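Local coordinates for protein protease (Helicobacter pylori, PDB 5EUF) that is a zinc-dependent protease of the M16 family that probably acts as a virulence factor, cleaving a human junctional adhesion molecule and weakening the gastric epithelial barrier, at residues E32-E44 against F182-V196. Sequence-based numbering, arbitrary orientation.
Sequences EVDVLYKVGSRNE and FHSLYYQPKNAIVLV
Tyr-37 and Tyr-187 illustrate how a strand end can be tied to the helix and turn that precede its neighbouring strand. Their rings stack face to face, with centroids 4.0 Å apart and planes inclined by 24°, and CD2 of Tyr-187 lies over the centre of the Tyr-37 ring. With its CG beside the backbone N (chi1 -70°), Tyr-37 also brings CE1 to 3.6 Å from CB of Ala-192, its partner in a non-hydrogen-bonded pair. CD2 of His-183 sits over the opposite face of the Tyr-187 ring, toward its rim, and the Tyr-187 hydroxyl is hydrogen-bonded to that of Tyr-93.

One step along, on the opposite sheet face, Ile-193 pairs with Leu-36: CB meets CB, and two backbone bonds join the residues, the one from Leu-36 N to Ile-193 O nearly straight at 174°. CD1 of Ile-193 meets CE of Lys-38 on the neighbouring segment, 3.9 Å away, the two side chains crossing at a slant. The same face carries Leu-36 and Leu-195 toward helix 365-376, and there the carboxylate of Asp-34 is in a salt bridge with Arg-92.

Beyond the strand, Lys-38 centres an inverse gamma turn, and its N donates to Asn-191 O over 3.1 Å. Asn-191 also turns its amide back, ND2 giving a 2.7 Å bond to Tyr-186 O. Val-39 sets both methyls against the last turn of helix 176-186: CG1 and CG2 each lie 3.5 Å from CB of Tyr-186, and CG1 also touches CE1 of Phe-182.

The whole is an antiparallel pairing of the central strands 30-37 and 192-198 in the mixed sheet of an M16 peptidase, continued by a loop that leads toward the zinc site.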
loop_
_atom_site.group_PDB
_atom_site.type_symbol
_atom_site.label_atom_id
_atom_site.label_comp_id
_atom_site.label_asym_id
_atom_site.label_seq_id
_atom_site.Cartn_x
_atom_site.Cartn_y
_atom_site.Cartn_z
ATOM N N GLU B 32 25.523 12.425 -26.726
ATOM C CA GLU B 32 25.114 11.891 -25.432
ATOM C C GLU B 32 24.865 10.391 -25.529
ATOM O O GLU B 32 24.148 9.927 -26.417
ATOM C CB GLU B 32 23.863 12.599 -24.909
ATOM C CG GLU B 32 23.411 12.067 -23.556
ATOM C CD GLU B 32 22.292 12.877 -22.940
ATOM O OE1 GLU B 32 21.288 12.273 -22.508
ATOM O OE2 GLU B 32 22.419 14.116 -22.873
ATOM N N VAL B 33 25.465 9.639 -24.612
ATOM C CA VAL B 33 25.331 8.187 -24.604
ATOM C C VAL B 33 24.366 7.739 -23.513
ATOM O O VAL B 33 24.685 7.817 -22.330
ATOM C CB VAL B 33 26.691 7.498 -24.390
ATOM C CG1 VAL B 33 26.546 5.996 -24.528
ATOM C CG2 VAL B 33 27.711 8.029 -25.381
ATOM N N ASP B 34 23.192 7.262 -23.915
ATOM C CA ASP B 34 22.161 6.864 -22.962
ATOM C C ASP B 34 22.025 5.355 -22.805
ATOM O O ASP B 34 22.092 4.604 -23.779
ATOM C CB ASP B 34 20.803 7.439 -23.373
ATOM C CG ASP B 34 20.663 8.901 -23.031
ATOM O OD1 ASP B 34 21.239 9.737 -23.756
ATOM O OD2 ASP B 34 19.971 9.214 -22.040
ATOM N N VAL B 35 21.832 4.923 -21.564
ATOM C CA VAL B 35 21.418 3.558 -21.272
ATOM C C VAL B 35 20.125 3.596 -20.473
ATOM O O VAL B 35 20.105 4.052 -19.332
ATOM C CB VAL B 35 22.485 2.780 -20.489
ATOM C CG1 VAL B 35 21.925 1.444 -20.027
ATOM C CG2 VAL B 35 23.720 2.574 -21.343
ATOM N N LEU B 36 19.043 3.127 -21.083
ATOM C CA LEU B 36 17.741 3.141 -20.434
ATOM C C LEU B 36 17.348 1.750 -19.949
ATOM O O LEU B 36 17.408 0.781 -20.704
ATOM C CB LEU B 36 16.672 3.665 -21.388
ATOM C CG LEU B 36 17.019 4.885 -22.235
ATOM C CD1 LEU B 36 15.867 5.199 -23.174
ATOM C CD2 LEU B 36 17.337 6.074 -21.351
ATOM N N TYR B 37 16.945 1.656 -18.689
ATOM C CA TYR B 37 16.392 0.417 -18.167
ATOM C C TYR B 37 14.899 0.586 -17.924
ATOM O O TYR B 37 14.475 1.540 -17.270
ATOM C CB TYR B 37 17.099 0.004 -16.878
ATOM C CG TYR B 37 18.526 -0.458 -17.075
ATOM C CD1 TYR B 37 18.807 -1.762 -17.470
ATOM C CD2 TYR B 37 19.593 0.405 -16.854
ATOM C CE1 TYR B 37 20.109 -2.190 -17.643
ATOM C CE2 TYR B 37 20.897 -0.013 -17.023
ATOM C CZ TYR B 37 21.151 -1.310 -17.421
ATOM O OH TYR B 37 22.450 -1.727 -17.595
ATOM N N LYS B 38 14.101 -0.335 -18.454
ATOM C CA LYS B 38 12.654 -0.282 -18.273
ATOM C C LYS B 38 12.268 -0.703 -16.860
ATOM O O LYS B 38 11.502 -1.649 -16.673
ATOM C CB LYS B 38 11.952 -1.174 -19.297
ATOM C CG LYS B 38 12.264 -0.828 -20.743
ATOM C CD LYS B 38 11.585 -1.796 -21.696
ATOM C CE LYS B 38 11.822 -1.413 -23.146
ATOM N NZ LYS B 38 11.221 -2.407 -24.077
ATOM N N VAL B 39 12.824 -0.006 -15.871
ATOM C CA VAL B 39 12.555 -0.283 -14.465
ATOM C C VAL B 39 12.326 1.001 -13.690
ATOM O O VAL B 39 12.952 2.023 -13.964
ATOM C CB VAL B 39 13.710 -1.032 -13.779
ATOM C CG1 VAL B 39 13.161 -1.937 -12.685
ATOM C CG2 VAL B 39 14.529 -1.819 -14.783
ATOM N N GLY B 40 11.444 0.936 -12.703
ATOM C CA GLY B 40 11.192 2.073 -11.842
ATOM C C GLY B 40 10.586 1.609 -10.536
ATOM O O GLY B 40 10.673 0.433 -10.186
ATOM N N SER B 41 9.963 2.535 -9.816
ATOM C CA SER B 41 9.315 2.202 -8.559
ATOM C C SER B 41 8.049 1.389 -8.812
ATOM O O SER B 41 7.522 0.751 -7.901
ATOM C CB SER B 41 8.986 3.470 -7.772
ATOM O OG SER B 41 8.071 4.289 -8.480
ATOM N N ARG B 42 7.572 1.413 -10.055
ATOM C CA ARG B 42 6.355 0.696 -10.419
ATOM C C ARG B 42 6.607 -0.808 -10.487
ATOM O O ARG B 42 5.671 -1.608 -10.495
ATOM C CB ARG B 42 5.804 1.198 -11.756
ATOM C CG ARG B 42 6.390 0.491 -12.959
ATOM C CD ARG B 42 5.751 0.944 -14.259
ATOM N NE ARG B 42 5.848 -0.102 -15.269
ATOM C CZ ARG B 42 4.841 -0.897 -15.607
ATOM N NH1 ARG B 42 3.661 -0.746 -15.025
ATOM N NH2 ARG B 42 5.010 -1.836 -16.530
ATOM N N ASN B 43 7.880 -1.184 -10.536
ATOM C CA ASN B 43 8.261 -2.589 -10.554
ATOM C C ASN B 43 8.638 -3.086 -9.164
ATOM O O ASN B 43 9.181 -4.179 -9.008
ATOM C CB ASN B 43 9.420 -2.812 -11.522
ATOM C CG ASN B 43 9.127 -2.286 -12.910
ATOM O OD1 ASN B 43 9.497 -1.161 -13.253
ATOM N ND2 ASN B 43 8.457 -3.098 -13.719
ATOM N N GLU B 44 8.349 -2.274 -8.153
ATOM C CA GLU B 44 8.638 -2.639 -6.772
ATOM C C GLU B 44 7.388 -3.138 -6.060
ATOM O O GLU B 44 6.292 -3.142 -6.626
ATOM C CB GLU B 44 9.223 -1.449 -6.009
ATOM C CG GLU B 44 10.478 -0.865 -6.626
ATOM C CD GLU B 44 10.923 0.398 -5.925
ATOM O OE1 GLU B 44 10.152 0.902 -5.080
ATOM O OE2 GLU B 44 12.039 0.887 -6.212
ATOM N N PHE B 182 16.688 -8.147 -7.569
ATOM C CA PHE B 182 16.059 -7.073 -8.329
ATOM C C PHE B 182 16.908 -6.658 -9.527
ATOM O O PHE B 182 16.401 -6.530 -10.641
ATOM C CB PHE B 182 15.802 -5.862 -7.425
ATOM C CG PHE B 182 14.861 -4.845 -8.015
ATOM C CD1 PHE B 182 15.328 -3.849 -8.859
ATOM C CD2 PHE B 182 13.508 -4.880 -7.715
ATOM C CE1 PHE B 182 14.464 -2.912 -9.398
ATOM C CE2 PHE B 182 12.639 -3.946 -8.248
ATOM C CZ PHE B 182 13.117 -2.961 -9.091
ATOM N N HIS B 183 18.201 -6.454 -9.292
ATOM C CA HIS B 183 19.097 -5.975 -10.338
ATOM C C HIS B 183 19.251 -6.975 -11.477
ATOM O O HIS B 183 19.038 -6.632 -12.640
ATOM C CB HIS B 183 20.472 -5.646 -9.761
ATOM C CG HIS B 183 21.462 -5.208 -10.795
ATOM N ND1 HIS B 183 22.387 -6.066 -11.350
ATOM C CD2 HIS B 183 21.658 -4.007 -11.388
ATOM C CE1 HIS B 183 23.117 -5.409 -12.234
ATOM N NE2 HIS B 183 22.695 -4.158 -12.276
ATOM N N SER B 184 19.617 -8.208 -11.142
ATOM C CA SER B 184 19.847 -9.241 -12.149
ATOM C C SER B 184 18.581 -9.550 -12.946
ATOM O O SER B 184 18.651 -10.057 -14.067
ATOM C CB SER B 184 20.374 -10.521 -11.496
ATOM O OG SER B 184 19.375 -11.132 -10.700
ATOM N N LEU B 185 17.426 -9.240 -12.366
ATOM C CA LEU B 185 16.156 -9.477 -13.036
ATOM C C LEU B 185 15.787 -8.331 -13.970
ATOM O O LEU B 185 15.335 -8.556 -15.092
ATOM C CB LEU B 185 15.040 -9.688 -12.012
ATOM C CG LEU B 185 13.617 -9.768 -12.568
ATOM C CD1 LEU B 185 13.485 -10.915 -13.552
ATOM C CD2 LEU B 185 12.608 -9.908 -11.440
ATOM N N TYR B 186 15.990 -7.102 -13.510
ATOM C CA TYR B 186 15.507 -5.936 -14.237
ATOM C C TYR B 186 16.585 -5.206 -15.045
ATOM O O TYR B 186 16.269 -4.321 -15.839
ATOM C CB TYR B 186 14.842 -4.964 -13.264
ATOM C CG TYR B 186 13.508 -5.448 -12.738
ATOM C CD1 TYR B 186 12.382 -5.461 -13.554
ATOM C CD2 TYR B 186 13.371 -5.889 -11.426
ATOM C CE1 TYR B 186 11.158 -5.903 -13.079
ATOM C CE2 TYR B 186 12.151 -6.331 -10.944
ATOM C CZ TYR B 186 11.049 -6.337 -11.775
ATOM O OH TYR B 186 9.833 -6.777 -11.300
ATOM N N TYR B 187 17.848 -5.579 -14.855
ATOM C CA TYR B 187 18.937 -4.987 -15.633
ATOM C C TYR B 187 19.491 -5.970 -16.660
ATOM O O TYR B 187 20.693 -6.003 -16.920
ATOM C CB TYR B 187 20.064 -4.502 -14.720
ATOM C CG TYR B 187 19.801 -3.167 -14.062
ATOM C CD1 TYR B 187 18.624 -2.933 -13.363
ATOM C CD2 TYR B 187 20.742 -2.146 -14.122
ATOM C CE1 TYR B 187 18.383 -1.716 -12.756
ATOM C CE2 TYR B 187 20.511 -0.923 -13.514
ATOM C CZ TYR B 187 19.330 -0.716 -12.832
ATOM O OH TYR B 187 19.090 0.495 -12.224
ATOM N N GLN B 188 18.609 -6.778 -17.232
ATOM C CA GLN B 188 18.984 -7.647 -18.333
ATOM C C GLN B 188 19.037 -6.830 -19.617
ATOM O O GLN B 188 18.323 -5.837 -19.749
ATOM C CB GLN B 188 17.997 -8.803 -18.480
ATOM C CG GLN B 188 17.732 -9.569 -17.200
ATOM C CD GLN B 188 16.841 -10.774 -17.423
ATOM O OE1 GLN B 188 17.018 -11.520 -18.386
ATOM N NE2 GLN B 188 15.869 -10.965 -16.539
ATOM N N PRO B 189 19.897 -7.237 -20.560
ATOM C CA PRO B 189 19.970 -6.608 -21.883
ATOM C C PRO B 189 18.610 -6.551 -22.581
ATOM O O PRO B 189 18.302 -5.563 -23.248
ATOM C CB PRO B 189 20.936 -7.519 -22.646
ATOM C CG PRO B 189 21.814 -8.090 -21.587
ATOM C CD PRO B 189 20.948 -8.253 -20.370
ATOM N N LYS B 190 17.806 -7.599 -22.414
ATOM C CA LYS B 190 16.468 -7.653 -22.999
ATOM C C LYS B 190 15.550 -6.577 -22.419
ATOM O O LYS B 190 14.499 -6.270 -22.984
ATOM C CB LYS B 190 15.852 -9.038 -22.782
ATOM N N ASN B 191 15.953 -6.004 -21.288
ATOM C CA ASN B 191 15.162 -4.985 -20.618
ATOM C C ASN B 191 15.829 -3.615 -20.705
ATOM O O ASN B 191 15.416 -2.667 -20.036
ATOM C CB ASN B 191 14.935 -5.373 -19.150
ATOM C CG ASN B 191 13.800 -4.595 -18.502
ATOM O OD1 ASN B 191 12.798 -4.284 -19.146
ATOM N ND2 ASN B 191 13.960 -4.271 -17.224
ATOM N N ALA B 192 16.861 -3.510 -21.537
ATOM C CA ALA B 192 17.644 -2.279 -21.618
ATOM C C ALA B 192 17.683 -1.688 -23.025
ATOM O O ALA B 192 17.534 -2.401 -24.018
ATOM C CB ALA B 192 19.058 -2.527 -21.120
ATOM N N ILE B 193 17.884 -0.375 -23.091
ATOM C CA ILE B 193 17.987 0.345 -24.358
ATOM C C ILE B 193 19.209 1.256 -24.367
ATOM O O ILE B 193 19.384 2.073 -23.465
ATOM C CB ILE B 193 16.740 1.210 -24.633
ATOM C CG1 ILE B 193 15.482 0.344 -24.720
ATOM C CG2 ILE B 193 16.924 2.020 -25.912
ATOM C CD1 ILE B 193 14.203 1.146 -24.868
ATOM N N VAL B 194 20.050 1.113 -25.386
ATOM C CA VAL B 194 21.204 1.990 -25.548
ATOM C C VAL B 194 20.897 3.051 -26.599
ATOM O O VAL B 194 20.717 2.743 -27.779
ATOM C CB VAL B 194 22.470 1.208 -25.949
ATOM C CG1 VAL B 194 23.630 2.161 -26.194
ATOM C CG2 VAL B 194 22.828 0.191 -24.874
ATOM N N LEU B 195 20.835 4.302 -26.154
ATOM C CA LEU B 195 20.462 5.418 -27.012
ATOM C C LEU B 195 21.627 6.382 -27.191
ATOM O O LEU B 195 22.223 6.829 -26.213
ATOM C CB LEU B 195 19.254 6.151 -26.423
ATOM C CG LEU B 195 18.821 7.481 -27.042
ATOM C CD1 LEU B 195 18.249 7.277 -28.432
ATOM C CD2 LEU B 195 17.814 8.182 -26.142
ATOM N N VAL B 196 21.955 6.694 -28.442
ATOM C CA VAL B 196 23.036 7.632 -28.736
ATOM C C VAL B 196 22.543 8.779 -29.616
ATOM O O VAL B 196 22.072 8.565 -30.734
ATOM C CB VAL B 196 24.224 6.933 -29.427
ATOM C CG1 VAL B 196 25.295 7.950 -29.793
ATOM C CG2 VAL B 196 24.799 5.839 -28.531
#